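Local structure of DotI (Legionella pneumophila, 3WZ4) at residues 17-22 against 92-97; 68-73 against 96-101; 109-114 against 134-139. The protein is part of an inner-membrane complex essential for Legionella type IV secretion, present here as its periplasmic domain, whose own activity is not known. One frame throughout, in Å; residues are numbered along the deposited sequence.

In the fold
The three contacts contrast helix-to-sheet packing with strand-to-strand pairing in one curved antiparallel sheet. Contact 1 is buried and wholly apolar: the end of helix 7-21 rests on strand 87-101 without a hydrogen bond. Contact 2 takes the same strand on from Ile-96 and pairs it with strand 67-84, in a partly buried hairpin with a largely apolar face and a mixed one with bridging water. Contact 3, at the surface, closes the hairpin of strands 106-119 and 129-138, the latter an outermost strand within this chain. Strand 106-119 also pairs with strand 87-101, placing contacts 2 and 3 on successive parts of one sheet, while Phe-22 of contact 1 touches both Ala-70 and Val-136.

Contact 1 of 3, residues 17-22 against 92-97; sequences AAIAAF and VQMPIL
Phe-22 overlaps the tip of Ile-96, whose CD1 comes obliquely to the CD2-CE2 bond of the ring, 3.7 Å from Phe-22 CD2 and just as close to CE2. The two side chains cross at about a right angle. Ile-96 holds CG1 between its backbone N and carbonyl carbon (chi1 63°), and an extended chi2 carries CD1 on to the ring. Its other branch, CG2, lies 4.3 Å from CD1 of Ile-19, so one isoleucine serves two residues of segment 17-22.

Met-94, built as selenomethionine, fills in beside it. Its chain runs straight as far as SE, then bends at chi3 (71°), and that last turn takes CE to 3.7 Å from Ala-18 CB. The same methyl also lies 4.1 Å from Ile-19 CD1. No hydrogen bond crosses, and the contact is made by apolar carbons alone.

The axes of helix 17-21 and strand 92-97 approach to 10.2 Å, a separation at which side chains fill the interval. This is helix-on-sheet packing, consistent with the NTF2-like clan, in which an N-terminal helix lies over a curved sheet. Around it, Phe-22 also touches Ala-70 of strand 67-84 and Val-136 of strand 129-138, Val-92 packs on Leu-11 and Ala-14 farther back along helix 7-21, and strand 106-119 meets Ile-96 through Val-113.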
loop_
_atom_site.group_PDB
_atom_site.type_symbol
_atom_site.label_atom_id
_atom_site.label_comp_id
_atom_site.label_asym_id
_atom_site.label_seq_id
_atom_site.Cartn_x
_atom_site.Cartn_y
_atom_site.Cartn_z
ATOM N N ALA A 17 -1.655 -4.051 -3.615
ATOM C CA ALA A 17 -0.838 -3.609 -2.490
ATOM C C ALA A 17 -1.486 -2.440 -1.749
ATOM O O ALA A 17 -1.480 -2.393 -0.516
ATOM C CB ALA A 17 0.570 -3.239 -2.962
ATOM N N ALA A 18 -2.041 -1.501 -2.508
ATOM C CA ALA A 18 -2.690 -0.330 -1.932
ATOM C C ALA A 18 -3.898 -0.738 -1.095
ATOM O O ALA A 18 -4.059 -0.288 0.036
ATOM C CB ALA A 18 -3.101 0.649 -3.033
ATOM N N ILE A 19 -4.736 -1.607 -1.654
ATOM C CA ILE A 19 -5.925 -2.078 -0.954
ATOM C C ILE A 19 -5.556 -2.888 0.289
ATOM O O ILE A 19 -6.155 -2.720 1.352
ATOM C CB ILE A 19 -6.821 -2.926 -1.873
ATOM C CG1 ILE A 19 -7.254 -2.112 -3.095
ATOM C CG2 ILE A 19 -8.038 -3.441 -1.112
ATOM C CD1 ILE A 19 -8.052 -0.871 -2.751
ATOM N N ALA A 20 -4.565 -3.763 0.151
ATOM C CA ALA A 20 -4.124 -4.596 1.262
ATOM C C ALA A 20 -3.704 -3.752 2.462
ATOM O O ALA A 20 -3.967 -4.111 3.609
ATOM C CB ALA A 20 -2.982 -5.502 0.821
ATOM N N ALA A 21 -3.048 -2.629 2.191
ATOM C CA ALA A 21 -2.584 -1.741 3.251
ATOM C C ALA A 21 -3.735 -1.154 4.070
ATOM O O ALA A 21 -3.545 -0.748 5.211
ATOM C CB ALA A 21 -1.729 -0.626 2.668
ATOM N N PHE A 22 -4.928 -1.114 3.486
ATOM C CA PHE A 22 -6.088 -0.574 4.186
ATOM C C PHE A 22 -7.140 -1.646 4.443
ATOM O O PHE A 22 -8.339 -1.363 4.470
ATOM C CB PHE A 22 -6.690 0.597 3.408
ATOM C CG PHE A 22 -5.828 1.824 3.414
ATOM C CD1 PHE A 22 -5.922 2.745 4.444
ATOM C CD2 PHE A 22 -4.913 2.051 2.401
ATOM C CE1 PHE A 22 -5.127 3.874 4.460
ATOM C CE2 PHE A 22 -4.115 3.182 2.409
ATOM C CZ PHE A 22 -4.223 4.093 3.440
ATOM N N VAL A 92 3.353 4.921 -9.444
ATOM C CA VAL A 92 1.940 4.602 -9.627
ATOM C C VAL A 92 1.029 5.309 -8.628
ATOM O O VAL A 92 1.311 5.347 -7.432
ATOM C CB VAL A 92 1.701 3.084 -9.517
ATOM C CG1 VAL A 92 0.213 2.778 -9.477
ATOM C CG2 VAL A 92 2.382 2.355 -10.670
ATOM N N GLN A 93 -0.076 5.851 -9.128
ATOM C CA GLN A 93 -1.012 6.587 -8.295
ATOM C C GLN A 93 -2.428 6.043 -8.446
ATOM O O GLN A 93 -2.861 5.710 -9.549
ATOM C CB GLN A 93 -0.980 8.070 -8.656
ATOM C CG GLN A 93 -1.837 8.941 -7.760
ATOM C CD GLN A 93 -1.635 10.417 -8.027
ATOM O OE1 GLN A 93 -0.701 11.029 -7.507
ATOM N NE2 GLN A 93 -2.502 10.995 -8.852
HETATM N N MSE A 94 -3.142 5.949 -7.328
HETATM C CA MSE A 94 -4.514 5.454 -7.338
HETATM C C MSE A 94 -5.312 6.053 -6.189
HETATM O O MSE A 94 -4.859 6.051 -5.046
HETATM C CB MSE A 94 -4.542 3.925 -7.247
HETATM C CG MSE A 94 -5.896 3.311 -7.593
HETATM SE SE MSE A 94 -5.937 1.363 -7.447
HETATM C CE MSE A 94 -5.851 1.221 -5.503
ATOM N N PRO A 95 -6.505 6.582 -6.494
ATOM C CA PRO A 95 -7.412 7.098 -5.466
ATOM C C PRO A 95 -8.242 5.970 -4.860
ATOM O O PRO A 95 -8.619 5.036 -5.565
ATOM C CB PRO A 95 -8.313 8.046 -6.257
ATOM C CG PRO A 95 -8.394 7.414 -7.607
ATOM C CD PRO A 95 -7.049 6.762 -7.851
ATOM N N ILE A 96 -8.524 6.056 -3.566
ATOM C CA ILE A 96 -9.282 5.012 -2.890
ATOM C C ILE A 96 -10.295 5.593 -1.913
ATOM O O ILE A 96 -10.173 6.740 -1.482
ATOM C CB ILE A 96 -8.352 4.048 -2.110
ATOM C CG1 ILE A 96 -7.614 4.798 -1.000
ATOM C CG2 ILE A 96 -7.368 3.373 -3.047
ATOM C CD1 ILE A 96 -6.672 3.926 -0.191
ATOM N N LEU A 97 -11.296 4.788 -1.570
ATOM C CA LEU A 97 -12.240 5.144 -0.520
ATOM C C LEU A 97 -12.041 4.217 0.673
ATOM O O LEU A 97 -12.352 3.032 0.603
ATOM C CB LEU A 97 -13.680 5.045 -1.024
ATOM C CG LEU A 97 -14.749 5.421 0.006
ATOM C CD1 LEU A 97 -14.601 6.882 0.415
ATOM C CD2 LEU A 97 -16.151 5.137 -0.525
#

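Contact 2 of 3, residues 68-73 against 96-101; sequences VSAVAT and ILVTYQ
Thr-99 O accepts two hydrogen bonds, one from Ser-69 N and one from a water. The bond from Ser-69 N to Thr-99 O is 3.0 Å long and lies in the carbonyl plane. The water lies 2.8 Å from Ser-69 OG and accepts from Gln-101 NE2, thereby tying two side chains to one carbonyl. Ser-69 OG stands between its own backbone N and carbonyl carbon (chi1 65°), where it also rests on Thr-99 CB. Thr-99 turns its own hydroxyl to Gln-108 NE2 on the next strand.

Ser-69 and Thr-99 form an antiparallel hydrogen-bonded pair, and so do Val-71 and Leu-97. The return bond from Thr-99 N to Ser-69 O is 2.9 Å, nearly straight at the hydrogen (174°). Val-71 CG2 packs alongside Leu-97 CB. Past the last bridge, at Thr-73, a second water lies 2.6 Å from Thr-73 OG1 and gives a weak bond to Ile-96 O.

The face carrying Val-68, Ala-70, Val-98 and Tyr-100 is different. Val-68 CG1 sits above the Tyr-100 ring, 4.2 Å from its centroid and displaced toward the rim, a CH-pi contact. Val-68 CG2 meets the ring at CD2 (3.6 Å), and CG1 in addition touches Val-98 CG1. Val-61 of helix 57-63 packs against both Val-68 and Tyr-100.

One side of the hairpin is thus largely apolar in its contacts and covered by Phe-22 and helix 57-63. The other is mixed, with an apolar pair at Val-71 and Leu-97 and a polar end at Ser-69, Thr-99 and Gln-101, where the water joins Thr-99 O to two side chains in addition to the backbone bond.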
loop_
_atom_site.group_PDB
_atom_site.type_symbol
_atom_site.label_atom_id
_atom_site.label_comp_id
_atom_site.label_asym_id
_atom_site.label_seq_id
_atom_site.Cartn_x
_atom_site.Cartn_y
_atom_site.Cartn_z
ATOM N N VAL A 68 -11.075 -2.017 9.135
ATOM C CA VAL A 68 -10.703 -1.145 8.030
ATOM C C VAL A 68 -10.798 -1.863 6.689
ATOM O O VAL A 68 -10.332 -2.992 6.542
ATOM C CB VAL A 68 -9.281 -0.589 8.207
ATOM C CG1 VAL A 68 -9.013 0.503 7.184
ATOM C CG2 VAL A 68 -9.102 -0.053 9.617
ATOM N N SER A 69 -11.413 -1.199 5.716
ATOM C CA SER A 69 -11.515 -1.729 4.363
ATOM C C SER A 69 -11.335 -0.599 3.363
ATOM O O SER A 69 -11.312 0.573 3.740
ATOM C CB SER A 69 -12.867 -2.414 4.150
ATOM O OG SER A 69 -13.932 -1.481 4.240
ATOM N N ALA A 70 -11.202 -0.949 2.090
ATOM C CA ALA A 70 -11.024 0.055 1.047
ATOM C C ALA A 70 -11.356 -0.482 -0.337
ATOM O O ALA A 70 -11.273 -1.684 -0.590
ATOM C CB ALA A 70 -9.604 0.605 1.075
ATOM N N VAL A 71 -11.735 0.422 -1.232
ATOM C CA VAL A 71 -11.994 0.069 -2.619
ATOM C C VAL A 71 -11.376 1.124 -3.521
ATOM O O VAL A 71 -11.283 2.294 -3.141
ATOM C CB VAL A 71 -13.504 -0.025 -2.916
ATOM C CG1 VAL A 71 -14.150 -1.125 -2.080
ATOM C CG2 VAL A 71 -14.180 1.316 -2.663
ATOM N N ALA A 72 -10.946 0.711 -4.709
ATOM C CA ALA A 72 -10.373 1.644 -5.672
ATOM C C ALA A 72 -11.447 2.575 -6.223
ATOM O O ALA A 72 -12.499 2.124 -6.673
ATOM C CB ALA A 72 -9.691 0.890 -6.803
ATOM N N THR A 73 -11.177 3.876 -6.174
ATOM C CA THR A 73 -12.112 4.881 -6.671
ATOM C C THR A 73 -11.988 5.054 -8.180
ATOM O O THR A 73 -12.987 5.202 -8.885
ATOM C CB THR A 73 -11.892 6.238 -5.975
ATOM O OG1 THR A 73 -12.580 6.240 -4.718
ATOM C CG2 THR A 73 -12.422 7.377 -6.834
ATOM N N ILE A 96 -8.524 6.056 -3.566
ATOM C CA ILE A 96 -9.282 5.012 -2.890
ATOM C C ILE A 96 -10.295 5.593 -1.913
ATOM O O ILE A 96 -10.173 6.740 -1.482
ATOM C CB ILE A 96 -8.352 4.048 -2.110
ATOM C CG1 ILE A 96 -7.614 4.798 -1.000
ATOM C CG2 ILE A 96 -7.368 3.373 -3.047
ATOM C CD1 ILE A 96 -6.672 3.926 -0.191
ATOM N N LEU A 97 -11.296 4.788 -1.570
ATOM C CA LEU A 97 -12.240 5.144 -0.520
ATOM C C LEU A 97 -12.041 4.217 0.673
ATOM O O LEU A 97 -12.352 3.032 0.603
ATOM C CB LEU A 97 -13.680 5.045 -1.024
ATOM C CG LEU A 97 -14.749 5.421 0.006
ATOM C CD1 LEU A 97 -14.601 6.882 0.415
ATOM C CD2 LEU A 97 -16.151 5.137 -0.525
ATOM N N VAL A 98 -11.518 4.760 1.768
ATOM C CA VAL A 98 -11.246 3.960 2.954
ATOM C C VAL A 98 -12.412 4.041 3.933
ATOM O O VAL A 98 -12.988 5.109 4.136
ATOM C CB VAL A 98 -9.948 4.413 3.657
ATOM C CG1 VAL A 98 -9.640 3.514 4.837
ATOM C CG2 VAL A 98 -8.784 4.417 2.675
ATOM N N THR A 99 -12.757 2.904 4.532
ATOM C CA THR A 99 -13.851 2.837 5.494
ATOM C C THR A 99 -13.394 2.288 6.847
ATOM O O THR A 99 -12.889 1.171 6.937
ATOM C CB THR A 99 -15.006 1.968 4.964
ATOM O OG1 THR A 99 -15.529 2.548 3.763
ATOM C CG2 THR A 99 -16.119 1.862 5.995
ATOM N N TYR A 100 -13.569 3.093 7.893
ATOM C CA TYR A 100 -13.337 2.663 9.266
ATOM C C TYR A 100 -14.689 2.510 9.952
ATOM O O TYR A 100 -15.437 3.481 10.064
ATOM C CB TYR A 100 -12.513 3.707 10.018
ATOM C CG TYR A 100 -11.141 3.976 9.442
ATOM C CD1 TYR A 100 -10.974 4.835 8.364
ATOM C CD2 TYR A 100 -10.009 3.384 9.990
ATOM C CE1 TYR A 100 -9.719 5.091 7.839
ATOM C CE2 TYR A 100 -8.748 3.634 9.472
ATOM C CZ TYR A 100 -8.611 4.487 8.396
ATOM O OH TYR A 100 -7.363 4.741 7.875
ATOM N N GLN A 101 -15.019 1.308 10.414
ATOM C CA GLN A 101 -16.352 1.106 10.976
ATOM C C GLN A 101 -16.445 0.088 12.104
ATOM O O GLN A 101 -15.565 -0.755 12.289
ATOM C CB GLN A 101 -17.355 0.747 9.876
ATOM C CG GLN A 101 -17.197 -0.654 9.323
ATOM C CD GLN A 101 -18.163 -0.939 8.190
ATOM O OE1 GLN A 101 -19.374 -1.023 8.399
ATOM N NE2 GLN A 101 -17.631 -1.081 6.980
HETATM O O HOH W 1 -14.557 -1.064 6.919
HETATM O O HOH W 2 -11.359 8.294 -3.688
#

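Contact 3 of 3, residues 109-114 against 134-139; sequences QNNVVT and FVVGPA
Asn-110 reaches the partner strand through its carbonyl oxygen, which accepts a weak bond from Ala-139 N, 3.4 Å, and another from a water that bridges the same two atoms; Ala-139, the last modelled residue, is doubtfully placed. Asn-111 follows, in a non-hydrogen-bonded pair with Pro-138. Its CB and CG meet Val-136 CG1, while its amide ND2 turns back along its own strand to a weak bond with Gln-109 OE1.

At Val-112 the ladder becomes firm. Val-112 N donates to Gly-137 O over 2.6 Å, and Gly-137 N answers to Val-112 O at 3.0 Å, the latter bent to 146° at the hydrogen. Val-112 O takes a second bond from a water that also donates to Val-135 O and lies 2.5 Å from Thr-114 OG1, so one solvent molecule links three groups on both strands.

Val-113 turns to the opposite face and places CG1 over the ring of Phe-134, 3.7 Å from CZ and shifted toward the rim in a CH-pi contact. With CG1 anti to the backbone N (chi1 179°), that branch is the one laid over the ring, and CG2 is left toward Val-136 CG2. Thr-114 then closes the segment with a pair of sound backbone bonds: Thr-114 N to Val-135 O, 2.7 Å, and Val-135 N to Thr-114 O, 2.8 Å.

The two strands form an antiparallel hairpin, and the axes of segments 109-114 and 134-138 run at 145°. Strand 106-119 continues the sheet through backbone bonds to strand 87-101, where Asn-111 packs on Val-98. Phe-134 N bonds to Gln-47 OE1. On the face bearing Phe-134, that ring meets Phe-48 of helix 42-54 edge-to-face and also touches Phe-40.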
loop_
_atom_site.group_PDB
_atom_site.type_symbol
_atom_site.label_atom_id
_atom_site.label_comp_id
_atom_site.label_asym_id
_atom_site.label_seq_id
_atom_site.Cartn_x
_atom_site.Cartn_y
_atom_site.Cartn_z
ATOM N N GLN A 109 -12.957 7.958 4.151
ATOM C CA GLN A 109 -11.969 8.910 3.657
ATOM C C GLN A 109 -11.651 8.667 2.186
ATOM O O GLN A 109 -11.402 7.532 1.777
ATOM C CB GLN A 109 -10.667 8.800 4.453
ATOM C CG GLN A 109 -10.751 9.238 5.900
ATOM C CD GLN A 109 -9.409 9.127 6.606
ATOM O OE1 GLN A 109 -8.524 8.390 6.169
ATOM N NE2 GLN A 109 -9.251 9.865 7.698
ATOM N N ASN A 110 -11.656 9.733 1.393
ATOM C CA ASN A 110 -11.130 9.663 0.038
ATOM C C ASN A 110 -9.644 9.976 0.062
ATOM O O ASN A 110 -9.244 11.104 0.349
ATOM C CB ASN A 110 -11.854 10.636 -0.895
ATOM C CG ASN A 110 -13.310 10.272 -1.102
ATOM O OD1 ASN A 110 -13.628 9.279 -1.758
ATOM N ND2 ASN A 110 -14.205 11.082 -0.550
ATOM N N ASN A 111 -8.826 8.972 -0.227
ATOM C CA ASN A 111 -7.381 9.153 -0.234
ATOM C C ASN A 111 -6.777 8.886 -1.604
ATOM O O ASN A 111 -7.370 8.198 -2.435
ATOM C CB ASN A 111 -6.717 8.247 0.809
ATOM C CG ASN A 111 -7.044 8.655 2.232
ATOM O OD1 ASN A 111 -7.074 9.841 2.559
ATOM N ND2 ASN A 111 -7.292 7.669 3.089
ATOM N N VAL A 112 -5.596 9.445 -1.833
ATOM C CA VAL A 112 -4.817 9.116 -3.014
ATOM C C VAL A 112 -3.521 8.447 -2.578
ATOM O O VAL A 112 -2.766 9.001 -1.781
ATOM C CB VAL A 112 -4.486 10.363 -3.843
ATOM C CG1 VAL A 112 -3.861 9.961 -5.169
ATOM C CG2 VAL A 112 -5.740 11.178 -4.075
ATOM N N VAL A 113 -3.280 7.245 -3.086
ATOM C CA VAL A 113 -2.053 6.525 -2.778
ATOM C C VAL A 113 -1.048 6.706 -3.910
ATOM O O VAL A 113 -1.377 6.531 -5.084
ATOM C CB VAL A 113 -2.314 5.021 -2.564
ATOM C CG1 VAL A 113 -1.016 4.294 -2.268
ATOM C CG2 VAL A 113 -3.319 4.808 -1.439
ATOM N N THR A 114 0.178 7.072 -3.557
ATOM C CA THR A 114 1.235 7.190 -4.547
ATOM C C THR A 114 2.387 6.273 -4.166
ATOM O O THR A 114 2.916 6.350 -3.056
ATOM C CB THR A 114 1.726 8.640 -4.688
ATOM O OG1 THR A 114 0.597 9.516 -4.791
ATOM C CG2 THR A 114 2.591 8.792 -5.929
ATOM N N PHE A 134 5.709 4.542 -0.141
ATOM C CA PHE A 134 4.266 4.451 -0.025
ATOM C C PHE A 134 3.754 5.757 0.578
ATOM O O PHE A 134 3.977 6.034 1.755
ATOM C CB PHE A 134 3.900 3.270 0.874
ATOM C CG PHE A 134 2.459 2.853 0.782
ATOM C CD1 PHE A 134 1.488 3.489 1.539
ATOM C CD2 PHE A 134 2.078 1.812 -0.051
ATOM C CE1 PHE A 134 0.164 3.098 1.464
ATOM C CE2 PHE A 134 0.754 1.418 -0.131
ATOM C CZ PHE A 134 -0.202 2.060 0.627
ATOM N N VAL A 135 3.084 6.564 -0.234
ATOM C CA VAL A 135 2.608 7.862 0.229
ATOM C C VAL A 135 1.091 7.979 0.139
ATOM O O VAL A 135 0.494 7.690 -0.898
ATOM C CB VAL A 135 3.266 9.014 -0.543
ATOM C CG1 VAL A 135 2.658 10.344 -0.132
ATOM C CG2 VAL A 135 4.774 9.012 -0.311
ATOM N N VAL A 136 0.475 8.402 1.238
ATOM C CA VAL A 136 -0.969 8.581 1.290
ATOM C C VAL A 136 -1.313 10.053 1.477
ATOM O O VAL A 136 -0.656 10.759 2.242
ATOM C CB VAL A 136 -1.599 7.767 2.440
ATOM C CG1 VAL A 136 -3.102 8.009 2.502
ATOM C CG2 VAL A 136 -1.297 6.283 2.272
ATOM N N GLY A 137 -2.340 10.511 0.771
ATOM C CA GLY A 137 -2.802 11.881 0.896
ATOM C C GLY A 137 -4.283 11.969 0.592
ATOM O O GLY A 137 -4.879 10.998 0.126
ATOM N N PRO A 138 -4.890 13.133 0.862
ATOM C CA PRO A 138 -6.314 13.341 0.588
ATOM C C PRO A 138 -6.579 13.690 -0.870
ATOM O O PRO A 138 -5.629 13.892 -1.635
ATOM C CB PRO A 138 -6.652 14.543 1.468
ATOM C CG PRO A 138 -5.385 15.327 1.489
ATOM C CD PRO A 138 -4.287 14.295 1.541
ATOM N N ALA A 139 -7.858 13.752 -1.237
ATOM C CA ALA A 139 -8.282 14.174 -2.570
ATOM C C ALA A 139 -7.244 13.868 -3.642
ATOM O O ALA A 139 -7.314 14.379 -4.755
ATOM C CB ALA A 139 -8.638 15.656 -2.574
HETATM O O HOH W 3 -9.976 14.133 0.805
HETATM O O HOH W 4 -0.413 10.143 -2.607
#